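Local structure of hypothetical protein (Pseudomonas aeruginosa, 1U69) at residues R92-I97 / M147-I152; C110-K113 / S117-I120. The protein is of unknown function but belongs to the PhnB-like branch of the glyoxalase superfamily and has been proposed as a potential drug-resistance protein. All coordinates share one frame; numbering follows the deposited sequence.

Contact 1. Residues R92-I97 / M147-I152; sequences RLWNAI and MGRIDI
W94 and R149 carry this contact, and most of it is an aliphatic chain laid over an indole face. R149 CB makes a CH-pi contact with the five-membered ring of W94. R149 CB stands 3.6 Å from the centroid of the W94 five-membered ring, almost straight above it (11° off the normal). R149 CG continues above the ring, and R149 CD passes its rim, 3.6 Å from W94 CD1. R149 CG is anti to the backbone N (chi1 -173°), which carries the chain along the indole. The chain then bends at chi3, and the guanidinium plane ends up 80° from the ring plane, with W94 CD1 near its edge. It is therefore not stacked on the indole.

The backbone of G148 and R149 meets the six-membered end of the same ring. R149 N lies over the face, 3.4 Å from W94 CZ2. G148 C approaches W94 CH2 obliquely at 3.5 Å.

W94 projects from helix 87-99, which packs on the sheet of the second beta-alpha-beta-beta-beta unit, as in the glyoxalase superfamily. Residues 147-152 form the loop between helices 134-144 and 152-159, so the contact ties the C-terminal helices to the helix of that unit. D151 is the N-cap of helix 152-159, its side chain capping a backbone N of the first turn; D151 OD2 also bonds T154 OG1.

Water 1 donates to N95 OD1 at 2.9 Å and accepts a weak bond from R149 NE at 3.0 Å. The charge of R149 is met by D91, one turn before N95 on the same helix. W94 NE1 is bonded to E104.

Contact 2. Residues C110-K113 / S117-I120; sequences CRDK and SWQI
W118 and C110 face each other as an antiparallel hydrogen-bonded pair in the hairpin of strands 109-111 and 117-122. C110 N donates to W118 O at 2.8 Å. W118 N returns a 2.9 Å bond to C110 O. Water 2 also donates to C110 O and joins it to S117 OG. C110 O therefore receives two hydrogen bonds. On the sheet face shared by C110 and W118, C110 SG sits 4.0 Å from W118 CB.

D112 meets the N-H edge of the indole. W118 NE1 donates to D112 OD2 at 3.0 Å, with an angle of 170° at the hydrogen. The acceptor lies in the ring plane, but the N-H meets the carboxylate from 46° above its plane. With chi1 at 70°, D112 CG sits between the backbone N and the carbonyl carbon, which puts the carboxylate within reach of W118 NE1. Y24 is a second partner of D112 OD2. D112 OD1 takes the backbone N-H groups of W114 and I116, so this carboxylate also braces the turn of the hairpin.

The indole itself stacks on F28 and meets Y24 edge-to-face. The D112 bond, with the neighbouring rings, probably helps fix its rotation. The buried carboxylate gathers four hydrogen-bond partners over its two oxygens, which would probably stabilise its negative charge in the core.

How the contacts relate
The centres of the two contacts are 10 Å apart. Contact 2 is nested within the chain loop that contact 1 closes: helix 87-99 comes first, the hairpin follows, and the 147-152 loop comes last. I97 joins them directly. I97 CG2 reaches C110 SG at 3.7 Å, and I97 CD1 reaches I120 CD1 at 3.6 Å. Helix 87-99 thus packs against the hairpin while W94 meets the loop before helix 152-159. That loop also bonds through its backbone to C107 and G108, just before strand 109-111. The hairpin is part of the sheet of strands 78-84, 117-122, 109-111 and 103-104, and helix 87-99 packs on it; the 147-152 loop attaches to both.

Contact 1. Residues R92-I97 / M147-I152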
loop_
_atom_site.group_PDB
_atom_site.type_symbol
_atom_site.label_atom_id
_atom_site.label_comp_id
_atom_site.label_asym_id
_atom_site.label_seq_id
_atom_site.Cartn_x
_atom_site.Cartn_y
_atom_site.Cartn_z
ATOM N N ARG A 92 0.272 20.293 11.078
ATOM C CA ARG A 92 -0.714 20.744 10.105
ATOM C C ARG A 92 -1.935 19.844 10.121
ATOM O O ARG A 92 -3.067 20.327 10.109
ATOM C CB ARG A 92 -0.121 20.815 8.692
ATOM C CG ARG A 92 -1.080 21.410 7.694
ATOM C CD ARG A 92 -0.557 21.396 6.258
ATOM N NE ARG A 92 -0.644 20.093 5.572
ATOM C CZ ARG A 92 -1.780 19.513 5.164
ATOM N NH1 ARG A 92 -2.966 20.094 5.372
ATOM N NH2 ARG A 92 -1.725 18.345 4.520
ATOM N N LEU A 93 -1.708 18.530 10.157
ATOM C CA LEU A 93 -2.793 17.570 10.061
ATOM C C LEU A 93 -3.580 17.503 11.362
ATOM O O LEU A 93 -4.816 17.478 11.354
ATOM C CB LEU A 93 -2.241 16.193 9.655
ATOM C CG LEU A 93 -1.691 16.102 8.220
ATOM C CD1 LEU A 93 -1.302 14.647 7.902
ATOM C CD2 LEU A 93 -2.690 16.614 7.214
ATOM N N TRP A 94 -2.870 17.478 12.469
ATOM C CA TRP A 94 -3.498 17.501 13.795
ATOM C C TRP A 94 -4.408 18.731 13.941
ATOM O O TRP A 94 -5.579 18.629 14.307
ATOM C CB TRP A 94 -2.408 17.512 14.862
ATOM C CG TRP A 94 -2.903 17.744 16.266
ATOM C CD1 TRP A 94 -3.123 18.945 16.871
ATOM C CD2 TRP A 94 -3.230 16.746 17.237
ATOM N NE1 TRP A 94 -3.564 18.765 18.158
ATOM C CE2 TRP A 94 -3.646 17.414 18.405
ATOM C CE3 TRP A 94 -3.212 15.347 17.237
ATOM C CZ2 TRP A 94 -4.031 16.740 19.562
ATOM C CZ3 TRP A 94 -3.616 14.684 18.368
ATOM C CH2 TRP A 94 -4.005 15.373 19.524
ATOM N N ASN A 95 -3.868 19.890 13.612
ATOM C CA ASN A 95 -4.623 21.126 13.740
ATOM C C ASN A 95 -5.826 21.163 12.805
ATOM O O ASN A 95 -6.887 21.660 13.180
ATOM C CB ASN A 95 -3.717 22.315 13.485
ATOM C CG ASN A 95 -2.764 22.581 14.630
ATOM O OD1 ASN A 95 -3.022 22.217 15.786
ATOM N ND2 ASN A 95 -1.637 23.211 14.312
ATOM N N ALA A 96 -5.672 20.629 11.600
ATOM C CA ALA A 96 -6.773 20.610 10.640
ATOM C C ALA A 96 -7.977 19.849 11.162
ATOM O O ALA A 96 -9.103 20.346 11.094
ATOM C CB ALA A 96 -6.309 20.028 9.314
ATOM N N ILE A 97 -7.727 18.656 11.712
ATOM C CA ILE A 97 -8.790 17.791 12.213
ATOM C C ILE A 97 -9.425 18.421 13.451
ATOM O O ILE A 97 -10.652 18.488 13.582
ATOM C CB ILE A 97 -8.243 16.359 12.512
ATOM C CG1 ILE A 97 -7.745 15.691 11.218
ATOM C CG2 ILE A 97 -9.291 15.502 13.184
ATOM C CD1 ILE A 97 -6.662 14.648 11.444
HETATM N N MSE A 147 1.692 13.255 26.062
HETATM C CA MSE A 147 1.404 14.128 24.921
HETATM C C MSE A 147 -0.020 14.009 24.402
HETATM O O MSE A 147 -0.632 12.959 24.528
HETATM C CB MSE A 147 2.337 13.757 23.764
HETATM C CG MSE A 147 3.804 13.926 24.099
HETATM SE SE MSE A 147 4.924 13.204 22.701
HETATM C CE MSE A 147 6.665 13.548 23.535
ATOM N N GLY A 148 -0.537 15.089 23.818
ATOM C CA GLY A 148 -1.664 15.005 22.897
ATOM C C GLY A 148 -1.108 14.929 21.485
ATOM O O GLY A 148 -0.806 13.851 20.974
ATOM N N ARG A 149 -0.945 16.089 20.858
ATOM C CA ARG A 149 -0.170 16.199 19.626
ATOM C C ARG A 149 1.257 15.723 19.906
ATOM O O ARG A 149 1.845 16.086 20.931
ATOM C CB ARG A 149 -0.168 17.660 19.156
ATOM C CG ARG A 149 0.449 17.929 17.807
ATOM C CD ARG A 149 0.443 19.401 17.422
ATOM N NE ARG A 149 0.789 20.243 18.558
ATOM C CZ ARG A 149 2.030 20.514 18.966
ATOM N NH1 ARG A 149 3.091 20.043 18.317
ATOM N NH2 ARG A 149 2.213 21.286 20.035
ATOM N N ILE A 150 1.822 14.925 19.007
ATOM C CA ILE A 150 3.143 14.335 19.238
ATOM C C ILE A 150 4.238 15.337 18.927
ATOM O O ILE A 150 4.265 15.887 17.826
ATOM C CB ILE A 150 3.363 13.079 18.380
ATOM C CG1 ILE A 150 2.336 11.987 18.719
ATOM C CG2 ILE A 150 4.795 12.542 18.556
ATOM C CD1 ILE A 150 2.321 11.548 20.178
ATOM N N ASP A 151 5.137 15.548 19.895
ATOM C CA ASP A 151 6.360 16.322 19.672
ATOM C C ASP A 151 7.518 15.368 19.417
ATOM O O ASP A 151 7.964 14.646 20.307
ATOM C CB ASP A 151 6.678 17.228 20.854
ATOM C CG ASP A 151 7.899 18.084 20.597
ATOM O OD1 ASP A 151 7.768 19.109 19.889
ATOM O OD2 ASP A 151 9.035 17.763 21.001
ATOM N N ILE A 152 7.972 15.350 18.173
ATOM C CA ILE A 152 8.943 14.371 17.696
ATOM C C ILE A 152 10.296 14.466 18.410
ATOM O O ILE A 152 10.901 13.449 18.741
ATOM C CB ILE A 152 9.131 14.511 16.170
ATOM C CG1 ILE A 152 7.843 14.092 15.442
ATOM C CG2 ILE A 152 10.310 13.652 15.687
ATOM C CD1 ILE A 152 7.778 14.464 13.969
HETATM O O HOH W 1 -1.463 22.128 18.181
#

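Contact 2. Residues C110-K113 / S117-I120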
loop_
_atom_site.group_PDB
_atom_site.type_symbol
_atom_site.label_atom_id
_atom_site.label_comp_id
_atom_site.label_asym_id
_atom_site.label_seq_id
_atom_site.Cartn_x
_atom_site.Cartn_y
_atom_site.Cartn_z
ATOM N N CYS A 110 -6.857 12.057 17.827
ATOM C CA CYS A 110 -7.794 13.161 17.799
ATOM C C CYS A 110 -9.064 12.694 17.077
ATOM O O CYS A 110 -9.179 11.522 16.675
ATOM C CB CYS A 110 -7.151 14.372 17.120
ATOM S SG CYS A 110 -6.643 14.078 15.413
ATOM N N ARG A 111 -10.046 13.577 16.987
ATOM C CA ARG A 111 -11.347 13.249 16.442
ATOM C C ARG A 111 -11.810 14.356 15.519
ATOM O O ARG A 111 -11.634 15.534 15.823
ATOM C CB ARG A 111 -12.352 13.064 17.580
ATOM C CG ARG A 111 -11.987 11.947 18.506
ATOM C CD ARG A 111 -13.161 11.145 19.012
ATOM N NE ARG A 111 -14.007 11.973 19.847
ATOM C CZ ARG A 111 -14.104 11.888 21.168
ATOM N NH1 ARG A 111 -13.411 10.972 21.857
ATOM N NH2 ARG A 111 -14.904 12.731 21.803
ATOM N N ASP A 112 -12.413 13.985 14.395
ATOM C CA ASP A 112 -12.922 14.994 13.469
ATOM C C ASP A 112 -14.350 15.428 13.820
ATOM O O ASP A 112 -14.965 14.947 14.775
ATOM C CB ASP A 112 -12.756 14.584 11.992
ATOM C CG ASP A 112 -13.652 13.437 11.550
ATOM O OD1 ASP A 112 -14.717 13.200 12.162
ATOM O OD2 ASP A 112 -13.357 12.761 10.512
ATOM N N LYS A 113 -14.850 16.367 13.023
ATOM C CA LYS A 113 -16.158 16.973 13.211
ATOM C C LYS A 113 -17.286 15.956 13.266
ATOM O O LYS A 113 -18.298 16.209 13.915
ATOM C CB LYS A 113 -16.406 17.941 12.044
ATOM C CG LYS A 113 -17.747 18.637 12.047
ATOM C CD LYS A 113 -17.768 19.782 11.050
ATOM C CE LYS A 113 -19.080 20.536 11.108
ATOM N NZ LYS A 113 -19.239 21.437 9.950
ATOM N N SER A 117 -12.204 8.901 14.554
ATOM C CA SER A 117 -10.900 8.990 15.193
ATOM C C SER A 117 -9.758 8.942 14.176
ATOM O O SER A 117 -9.730 8.092 13.287
ATOM C CB SER A 117 -10.705 7.849 16.198
ATOM O OG SER A 117 -11.460 8.054 17.398
ATOM N N TRP A 118 -8.821 9.869 14.320
ATOM C CA TRP A 118 -7.588 9.898 13.547
ATOM C C TRP A 118 -6.422 9.841 14.516
ATOM O O TRP A 118 -6.519 10.378 15.611
ATOM C CB TRP A 118 -7.498 11.202 12.741
ATOM C CG TRP A 118 -8.550 11.330 11.707
ATOM C CD1 TRP A 118 -9.840 11.718 11.901
ATOM C CD2 TRP A 118 -8.424 11.041 10.313
ATOM N NE1 TRP A 118 -10.525 11.698 10.709
ATOM C CE2 TRP A 118 -9.679 11.285 9.718
ATOM C CE3 TRP A 118 -7.371 10.604 9.499
ATOM C CZ2 TRP A 118 -9.913 11.114 8.357
ATOM C CZ3 TRP A 118 -7.611 10.424 8.142
ATOM C CH2 TRP A 118 -8.873 10.671 7.590
ATOM N N GLN A 119 -5.339 9.181 14.113
ATOM C CA GLN A 119 -4.062 9.240 14.812
ATOM C C GLN A 119 -3.059 9.902 13.872
ATOM O O GLN A 119 -2.887 9.464 12.742
ATOM C CB GLN A 119 -3.556 7.847 15.169
ATOM C CG GLN A 119 -4.426 7.070 16.138
ATOM C CD GLN A 119 -3.888 5.671 16.314
ATOM O OE1 GLN A 119 -2.740 5.513 16.737
ATOM N NE2 GLN A 119 -4.684 4.654 15.968
ATOM N N ILE A 120 -2.428 10.983 14.324
ATOM C CA ILE A 120 -1.386 11.640 13.572
ATOM C C ILE A 120 -0.088 11.226 14.250
ATOM O O ILE A 120 0.263 11.738 15.311
ATOM C CB ILE A 120 -1.571 13.177 13.553
ATOM C CG1 ILE A 120 -3.006 13.562 13.120
ATOM C CG2 ILE A 120 -0.512 13.808 12.664
ATOM C CD1 ILE A 120 -3.472 12.991 11.829
HETATM O O HOH W 2 -9.734 9.614 18.654
#